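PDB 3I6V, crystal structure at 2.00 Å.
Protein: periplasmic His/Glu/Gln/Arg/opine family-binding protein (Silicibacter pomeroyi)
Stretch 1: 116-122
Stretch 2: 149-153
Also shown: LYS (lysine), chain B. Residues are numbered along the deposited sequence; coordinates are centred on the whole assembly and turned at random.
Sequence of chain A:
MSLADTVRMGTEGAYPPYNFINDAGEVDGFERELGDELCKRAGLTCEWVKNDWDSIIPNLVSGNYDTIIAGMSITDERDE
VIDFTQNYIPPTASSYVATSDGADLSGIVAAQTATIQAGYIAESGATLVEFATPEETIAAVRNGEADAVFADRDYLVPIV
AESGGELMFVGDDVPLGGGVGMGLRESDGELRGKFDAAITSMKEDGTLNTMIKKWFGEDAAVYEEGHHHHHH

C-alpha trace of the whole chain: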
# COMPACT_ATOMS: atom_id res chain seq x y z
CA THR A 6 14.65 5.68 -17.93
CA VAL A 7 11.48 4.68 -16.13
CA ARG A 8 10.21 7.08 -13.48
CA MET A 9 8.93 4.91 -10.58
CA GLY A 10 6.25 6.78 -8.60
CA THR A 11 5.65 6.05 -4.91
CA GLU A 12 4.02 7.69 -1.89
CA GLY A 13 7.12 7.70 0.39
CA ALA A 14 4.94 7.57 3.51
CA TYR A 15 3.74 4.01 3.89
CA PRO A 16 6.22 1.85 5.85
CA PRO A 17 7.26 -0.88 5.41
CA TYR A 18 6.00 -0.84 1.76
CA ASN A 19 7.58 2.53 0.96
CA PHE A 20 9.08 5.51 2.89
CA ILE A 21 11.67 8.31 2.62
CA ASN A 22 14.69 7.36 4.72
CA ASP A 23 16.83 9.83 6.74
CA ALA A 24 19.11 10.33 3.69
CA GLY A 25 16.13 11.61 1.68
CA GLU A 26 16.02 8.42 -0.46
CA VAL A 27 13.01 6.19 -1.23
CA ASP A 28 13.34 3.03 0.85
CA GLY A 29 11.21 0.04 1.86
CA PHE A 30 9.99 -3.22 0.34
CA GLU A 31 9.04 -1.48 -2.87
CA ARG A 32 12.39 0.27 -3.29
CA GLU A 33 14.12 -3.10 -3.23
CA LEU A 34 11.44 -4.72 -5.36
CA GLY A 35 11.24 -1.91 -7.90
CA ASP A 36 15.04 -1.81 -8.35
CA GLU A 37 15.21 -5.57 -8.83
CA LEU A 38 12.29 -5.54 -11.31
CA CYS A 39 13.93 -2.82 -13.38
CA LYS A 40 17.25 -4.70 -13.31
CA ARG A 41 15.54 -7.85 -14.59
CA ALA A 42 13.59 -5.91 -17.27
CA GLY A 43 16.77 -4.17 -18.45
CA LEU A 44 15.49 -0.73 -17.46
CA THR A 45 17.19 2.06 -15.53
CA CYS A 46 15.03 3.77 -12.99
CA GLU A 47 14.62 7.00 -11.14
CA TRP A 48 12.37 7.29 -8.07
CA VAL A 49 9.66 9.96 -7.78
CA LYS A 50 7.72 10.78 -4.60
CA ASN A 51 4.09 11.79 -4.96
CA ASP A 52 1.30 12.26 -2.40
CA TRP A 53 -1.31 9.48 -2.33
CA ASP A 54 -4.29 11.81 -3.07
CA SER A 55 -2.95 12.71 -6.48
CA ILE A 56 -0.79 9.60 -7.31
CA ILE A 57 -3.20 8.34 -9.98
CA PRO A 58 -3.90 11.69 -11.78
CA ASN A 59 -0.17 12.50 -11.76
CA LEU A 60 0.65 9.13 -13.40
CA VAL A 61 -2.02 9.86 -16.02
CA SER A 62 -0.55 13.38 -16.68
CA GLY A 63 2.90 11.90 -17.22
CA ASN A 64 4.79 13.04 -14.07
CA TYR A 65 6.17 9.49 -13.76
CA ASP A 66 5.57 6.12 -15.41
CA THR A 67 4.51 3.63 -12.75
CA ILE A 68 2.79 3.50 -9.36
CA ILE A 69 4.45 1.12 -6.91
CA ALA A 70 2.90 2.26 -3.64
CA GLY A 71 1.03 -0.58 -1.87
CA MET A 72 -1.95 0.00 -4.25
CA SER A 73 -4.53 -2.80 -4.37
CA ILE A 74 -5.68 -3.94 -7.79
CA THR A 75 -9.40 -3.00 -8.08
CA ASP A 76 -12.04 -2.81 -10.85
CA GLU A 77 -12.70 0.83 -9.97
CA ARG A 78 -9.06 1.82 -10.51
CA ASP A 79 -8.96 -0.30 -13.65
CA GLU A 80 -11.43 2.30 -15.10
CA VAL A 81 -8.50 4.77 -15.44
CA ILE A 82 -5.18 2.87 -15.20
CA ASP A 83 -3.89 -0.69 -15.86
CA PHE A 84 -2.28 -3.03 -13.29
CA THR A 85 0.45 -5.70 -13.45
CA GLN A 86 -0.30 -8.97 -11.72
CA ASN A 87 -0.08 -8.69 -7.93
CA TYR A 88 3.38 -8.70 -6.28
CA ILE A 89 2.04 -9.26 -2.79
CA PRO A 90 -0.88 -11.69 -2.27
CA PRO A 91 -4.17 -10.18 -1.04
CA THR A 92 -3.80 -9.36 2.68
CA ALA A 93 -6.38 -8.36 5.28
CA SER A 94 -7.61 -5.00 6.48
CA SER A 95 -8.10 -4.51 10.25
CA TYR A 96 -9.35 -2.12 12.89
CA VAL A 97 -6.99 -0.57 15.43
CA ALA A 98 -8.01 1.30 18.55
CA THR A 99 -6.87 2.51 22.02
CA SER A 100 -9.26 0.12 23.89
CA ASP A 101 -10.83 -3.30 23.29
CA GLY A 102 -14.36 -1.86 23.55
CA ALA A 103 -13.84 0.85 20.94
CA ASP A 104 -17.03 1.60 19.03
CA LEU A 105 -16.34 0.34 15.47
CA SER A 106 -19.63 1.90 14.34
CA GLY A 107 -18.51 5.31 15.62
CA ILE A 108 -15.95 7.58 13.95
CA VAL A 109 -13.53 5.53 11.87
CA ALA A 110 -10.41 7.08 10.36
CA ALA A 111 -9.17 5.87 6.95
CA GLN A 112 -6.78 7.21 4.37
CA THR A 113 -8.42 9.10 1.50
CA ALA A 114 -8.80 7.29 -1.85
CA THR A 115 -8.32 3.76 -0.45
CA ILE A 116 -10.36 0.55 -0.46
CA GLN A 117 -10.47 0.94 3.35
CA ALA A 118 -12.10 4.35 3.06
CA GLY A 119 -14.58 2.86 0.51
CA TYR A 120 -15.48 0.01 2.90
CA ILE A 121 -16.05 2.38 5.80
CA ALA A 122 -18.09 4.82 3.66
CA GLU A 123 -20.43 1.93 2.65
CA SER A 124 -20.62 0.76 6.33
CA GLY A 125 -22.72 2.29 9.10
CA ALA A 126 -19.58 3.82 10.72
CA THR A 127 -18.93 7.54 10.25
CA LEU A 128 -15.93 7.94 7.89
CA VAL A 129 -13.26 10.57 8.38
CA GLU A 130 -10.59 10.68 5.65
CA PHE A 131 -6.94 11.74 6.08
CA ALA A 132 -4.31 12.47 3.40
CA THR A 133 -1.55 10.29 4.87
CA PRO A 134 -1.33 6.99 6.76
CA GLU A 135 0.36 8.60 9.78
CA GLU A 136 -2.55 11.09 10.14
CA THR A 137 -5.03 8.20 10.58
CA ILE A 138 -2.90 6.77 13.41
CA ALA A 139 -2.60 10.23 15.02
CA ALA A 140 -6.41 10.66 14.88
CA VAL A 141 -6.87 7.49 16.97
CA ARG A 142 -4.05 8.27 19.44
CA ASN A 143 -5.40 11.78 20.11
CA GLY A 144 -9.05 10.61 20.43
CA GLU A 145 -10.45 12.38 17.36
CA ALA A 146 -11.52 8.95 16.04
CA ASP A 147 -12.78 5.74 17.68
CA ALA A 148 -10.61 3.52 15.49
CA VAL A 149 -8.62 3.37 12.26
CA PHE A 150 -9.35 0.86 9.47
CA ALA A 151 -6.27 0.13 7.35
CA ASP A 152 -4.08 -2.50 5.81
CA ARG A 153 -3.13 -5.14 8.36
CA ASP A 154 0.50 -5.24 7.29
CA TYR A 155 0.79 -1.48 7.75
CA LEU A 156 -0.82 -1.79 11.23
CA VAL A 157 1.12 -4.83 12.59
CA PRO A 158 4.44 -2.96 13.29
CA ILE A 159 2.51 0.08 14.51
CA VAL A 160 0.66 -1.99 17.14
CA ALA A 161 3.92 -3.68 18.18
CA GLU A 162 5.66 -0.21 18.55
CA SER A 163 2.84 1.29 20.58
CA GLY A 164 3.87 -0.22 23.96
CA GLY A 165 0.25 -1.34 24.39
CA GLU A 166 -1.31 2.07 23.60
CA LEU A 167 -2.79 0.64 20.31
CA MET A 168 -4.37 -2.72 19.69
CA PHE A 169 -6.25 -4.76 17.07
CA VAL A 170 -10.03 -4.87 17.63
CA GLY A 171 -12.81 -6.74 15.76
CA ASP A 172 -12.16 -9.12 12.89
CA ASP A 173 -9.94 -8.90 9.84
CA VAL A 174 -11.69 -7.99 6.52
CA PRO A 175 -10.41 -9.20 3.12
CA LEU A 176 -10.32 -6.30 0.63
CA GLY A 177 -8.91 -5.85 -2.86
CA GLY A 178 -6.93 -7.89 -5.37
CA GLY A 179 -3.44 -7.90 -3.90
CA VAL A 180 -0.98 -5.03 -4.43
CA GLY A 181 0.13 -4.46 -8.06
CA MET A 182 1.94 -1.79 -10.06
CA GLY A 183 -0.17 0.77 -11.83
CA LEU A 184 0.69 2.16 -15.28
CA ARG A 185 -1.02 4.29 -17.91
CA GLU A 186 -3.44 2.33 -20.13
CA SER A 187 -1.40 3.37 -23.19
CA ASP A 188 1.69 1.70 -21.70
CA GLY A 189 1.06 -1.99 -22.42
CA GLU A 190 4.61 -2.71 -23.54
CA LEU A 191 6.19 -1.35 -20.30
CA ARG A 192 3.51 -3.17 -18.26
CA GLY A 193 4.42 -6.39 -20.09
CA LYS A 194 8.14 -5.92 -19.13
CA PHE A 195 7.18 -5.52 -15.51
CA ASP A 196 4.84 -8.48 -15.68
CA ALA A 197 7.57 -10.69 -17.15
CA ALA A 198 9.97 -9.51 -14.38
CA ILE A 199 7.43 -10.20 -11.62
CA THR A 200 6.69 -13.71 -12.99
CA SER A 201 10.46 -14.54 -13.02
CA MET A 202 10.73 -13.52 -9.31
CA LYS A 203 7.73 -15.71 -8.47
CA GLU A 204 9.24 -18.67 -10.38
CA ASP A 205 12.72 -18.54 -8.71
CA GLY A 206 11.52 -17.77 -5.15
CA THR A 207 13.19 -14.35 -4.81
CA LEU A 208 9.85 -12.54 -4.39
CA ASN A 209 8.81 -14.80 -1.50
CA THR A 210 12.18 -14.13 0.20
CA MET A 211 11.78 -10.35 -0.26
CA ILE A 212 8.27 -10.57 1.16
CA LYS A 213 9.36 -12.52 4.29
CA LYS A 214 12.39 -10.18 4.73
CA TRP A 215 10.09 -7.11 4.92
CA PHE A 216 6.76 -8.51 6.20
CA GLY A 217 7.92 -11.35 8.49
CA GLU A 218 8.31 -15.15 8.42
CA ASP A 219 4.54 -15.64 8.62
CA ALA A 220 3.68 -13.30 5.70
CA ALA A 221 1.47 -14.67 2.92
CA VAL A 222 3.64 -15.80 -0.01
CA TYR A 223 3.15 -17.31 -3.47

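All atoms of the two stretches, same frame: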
# COMPACT_ATOMS: atom_id res chain seq x y z
N ILE A 116 -9.27 1.53 -0.54
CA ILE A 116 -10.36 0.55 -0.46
C ILE A 116 -10.91 0.56 0.96
O ILE A 116 -12.10 0.31 1.16
CB ILE A 116 -9.90 -0.85 -0.90
CG1 ILE A 116 -8.77 -1.38 -0.00
CG2 ILE A 116 -9.44 -0.79 -2.37
CD1 ILE A 116 -8.12 -2.65 -0.48
N GLN A 117 -10.05 0.90 1.92
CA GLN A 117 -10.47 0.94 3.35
C GLN A 117 -11.44 2.08 3.57
O GLN A 117 -12.50 1.89 4.18
CB GLN A 117 -9.27 1.01 4.31
CG GLN A 117 -8.51 -0.34 4.41
CD GLN A 117 -7.50 -0.52 3.29
OE1 GLN A 117 -7.26 0.41 2.51
NE2 GLN A 117 -6.90 -1.72 3.18
N ALA A 118 -11.13 3.25 3.03
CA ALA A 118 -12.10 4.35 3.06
C ALA A 118 -13.41 3.95 2.36
O ALA A 118 -14.48 4.25 2.87
CB ALA A 118 -11.53 5.62 2.41
N GLY A 119 -13.34 3.32 1.20
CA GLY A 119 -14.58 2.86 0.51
C GLY A 119 -15.44 1.92 1.36
O GLY A 119 -16.67 2.05 1.40
N TYR A 120 -14.80 0.99 2.06
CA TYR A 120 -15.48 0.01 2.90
C TYR A 120 -16.15 0.71 4.06
O TYR A 120 -17.31 0.42 4.39
CB TYR A 120 -14.46 -1.02 3.41
CG TYR A 120 -15.03 -2.05 4.37
CD1 TYR A 120 -15.50 -3.28 3.91
CD2 TYR A 120 -15.07 -1.80 5.75
CE1 TYR A 120 -16.02 -4.24 4.81
CE2 TYR A 120 -15.58 -2.76 6.65
CZ TYR A 120 -16.06 -3.97 6.18
OH TYR A 120 -16.56 -4.90 7.10
N ILE A 121 -15.44 1.64 4.69
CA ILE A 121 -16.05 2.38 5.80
C ILE A 121 -17.20 3.29 5.33
O ILE A 121 -18.23 3.38 6.02
CB ILE A 121 -15.01 3.19 6.61
CG1 ILE A 121 -13.98 2.24 7.21
CG2 ILE A 121 -15.72 4.08 7.66
CD1 ILE A 121 -14.54 1.16 8.21
N ALA A 122 -17.05 3.91 4.16
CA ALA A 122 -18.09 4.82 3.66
C ALA A 122 -19.38 4.04 3.38
O ALA A 122 -20.47 4.57 3.60
CB ALA A 122 -17.66 5.55 2.38
N VAL A 149 -9.11 3.21 13.62
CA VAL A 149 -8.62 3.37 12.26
C VAL A 149 -8.82 2.03 11.56
O VAL A 149 -8.59 0.97 12.17
CB VAL A 149 -7.12 3.79 12.21
CG1 VAL A 149 -6.27 2.84 13.07
CG2 VAL A 149 -6.60 3.81 10.76
N PHE A 150 -9.23 2.08 10.29
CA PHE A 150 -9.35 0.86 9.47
C PHE A 150 -8.33 0.98 8.33
O PHE A 150 -8.39 1.92 7.54
CB PHE A 150 -10.78 0.77 8.93
CG PHE A 150 -11.09 -0.50 8.17
CD1 PHE A 150 -11.05 -1.75 8.82
CD2 PHE A 150 -11.45 -0.45 6.82
CE1 PHE A 150 -11.35 -2.93 8.12
CE2 PHE A 150 -11.77 -1.60 6.10
CZ PHE A 150 -11.72 -2.85 6.75
N ALA A 151 -7.41 0.03 8.26
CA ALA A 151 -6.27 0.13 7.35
C ALA A 151 -5.73 -1.23 7.05
O ALA A 151 -6.17 -2.23 7.60
CB ALA A 151 -5.13 1.01 8.01
N ASP A 152 -4.72 -1.26 6.19
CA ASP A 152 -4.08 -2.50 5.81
C ASP A 152 -3.41 -3.12 7.02
O ASP A 152 -2.72 -2.40 7.80
CB ASP A 152 -3.05 -2.18 4.76
CG ASP A 152 -2.33 -3.37 4.28
OD1 ASP A 152 -2.88 -4.09 3.41
OD2 ASP A 152 -1.17 -3.56 4.75
N ARG A 153 -3.62 -4.43 7.20
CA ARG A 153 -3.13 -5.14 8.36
C ARG A 153 -1.60 -5.10 8.40
O ARG A 153 -1.01 -4.95 9.49
CB ARG A 153 -3.61 -6.60 8.40
CG ARG A 153 -3.18 -7.31 9.72
CD ARG A 153 -3.75 -8.75 9.88
NE ARG A 153 -3.14 -9.31 11.07
CZ ARG A 153 -3.61 -9.14 12.31
NH1 ARG A 153 -4.74 -8.47 12.53
NH2 ARG A 153 -2.95 -9.67 13.32
N LYS B . -4.02 -1.28 -0.44
CA LYS B . -5.01 -0.22 -0.06
C LYS B . -5.56 0.48 -1.28
O LYS B . -5.05 0.24 -2.38
CB LYS B . -4.35 0.81 0.90
CG LYS B . -3.26 1.67 0.27
CD LYS B . -2.63 2.61 1.35
CE LYS B . -1.55 3.59 0.76
NZ LYS B . -0.89 4.41 1.90
OXT LYS B . -6.51 1.31 -1.17
O HOH W 1 -4.88 -3.11 1.90

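A helix laid across the end of a strand can be held in place without a single direct hydrogen bond between the two, provided that side chains fill the gap and that polar groups find partners in water or ligand. The pairing of residues 116-122 with 149-153 in this periplasmic binding protein is a compact example.

The backbone arrangement sets the terms. Residues 116-122 are helical, with the i to i+4 pattern visible in Tyr-120 N to Ile-116 O (2.9 Å), Ile-121 N to Gln-117 O (3.0 Å) and Ala-122 N to Ala-118 O (2.9 Å). The strand, 149-152, runs at 140° to the helix, closer to antiparallel than to perpendicular, and the two axes approach to 7.9 Å. The nearest CA atoms, those of Gln-117 and Ala-151, are 5.9 Å apart. Helical periodicity then selects the contact face: Gln-117, Tyr-120 and Ile-121 direct their CA-to-CB bonds toward the strand, whereas that of Ala-118 points away. The alternation of a strand does the same on the other side, with Phe-150 toward the helix and its neighbours Val-149 and Ala-151 away. About 270 Å² is buried in total.

Apolar packing centres on Phe-150, which gives up more surface to this contact than any other residue of the pair. Its ring meets all three inward-facing helical residues. Tyr-120 CD2 lies 3.3 Å from Phe-150 CE2, a tight aromatic contact; the ring planes are inclined by only 27° and their centroids are 4.9 Å apart, but the rings are slid so far that they barely overlap. Ile-121 CG1 packs 3.7 Å from Phe-150 CD2, and the same ring carbon is 3.6 Å from Gln-117 CB. A residue usually classed as polar thus contributes its aliphatic portion to the hydrophobic cluster.

Gln-117 continues along the strand with the rest of its chain. Its CB sits 3.5 Å from Phe-150 O and its CG 3.7 Å from Ala-151 CA, both van der Waals contacts, as the side chain (chi1 m, chi2 p) carries the amide past Ala-151 toward Asp-152. The amide does not bond to the strand directly; Gln-117 NE2 remains 3.7 Å from Asp-152 N.

Water supplies the missing link. One molecule accepts a hydrogen bond from Gln-117 NE2 (2.8 Å from the water O) and donates one to Asp-152 OD1 (2.7 Å from the same O), joining an amide donor to a carboxylate acceptor. It also accepts from the N atom of the bound lysine, 3.1 Å from the water O, so the bridge between the stretches extends to the ligand. Asp-152 has a second task as the N-cap of the helix that follows, where its side chain caps a backbone N just beyond the stretch.

The ligand touches the helix directly as well. Ile-116 N donates to lysine OXT at 2.8 Å, an apt use of a backbone amide in the helix's first turn, while Gln-117 OE1 approaches lysine CB to 3.3 Å.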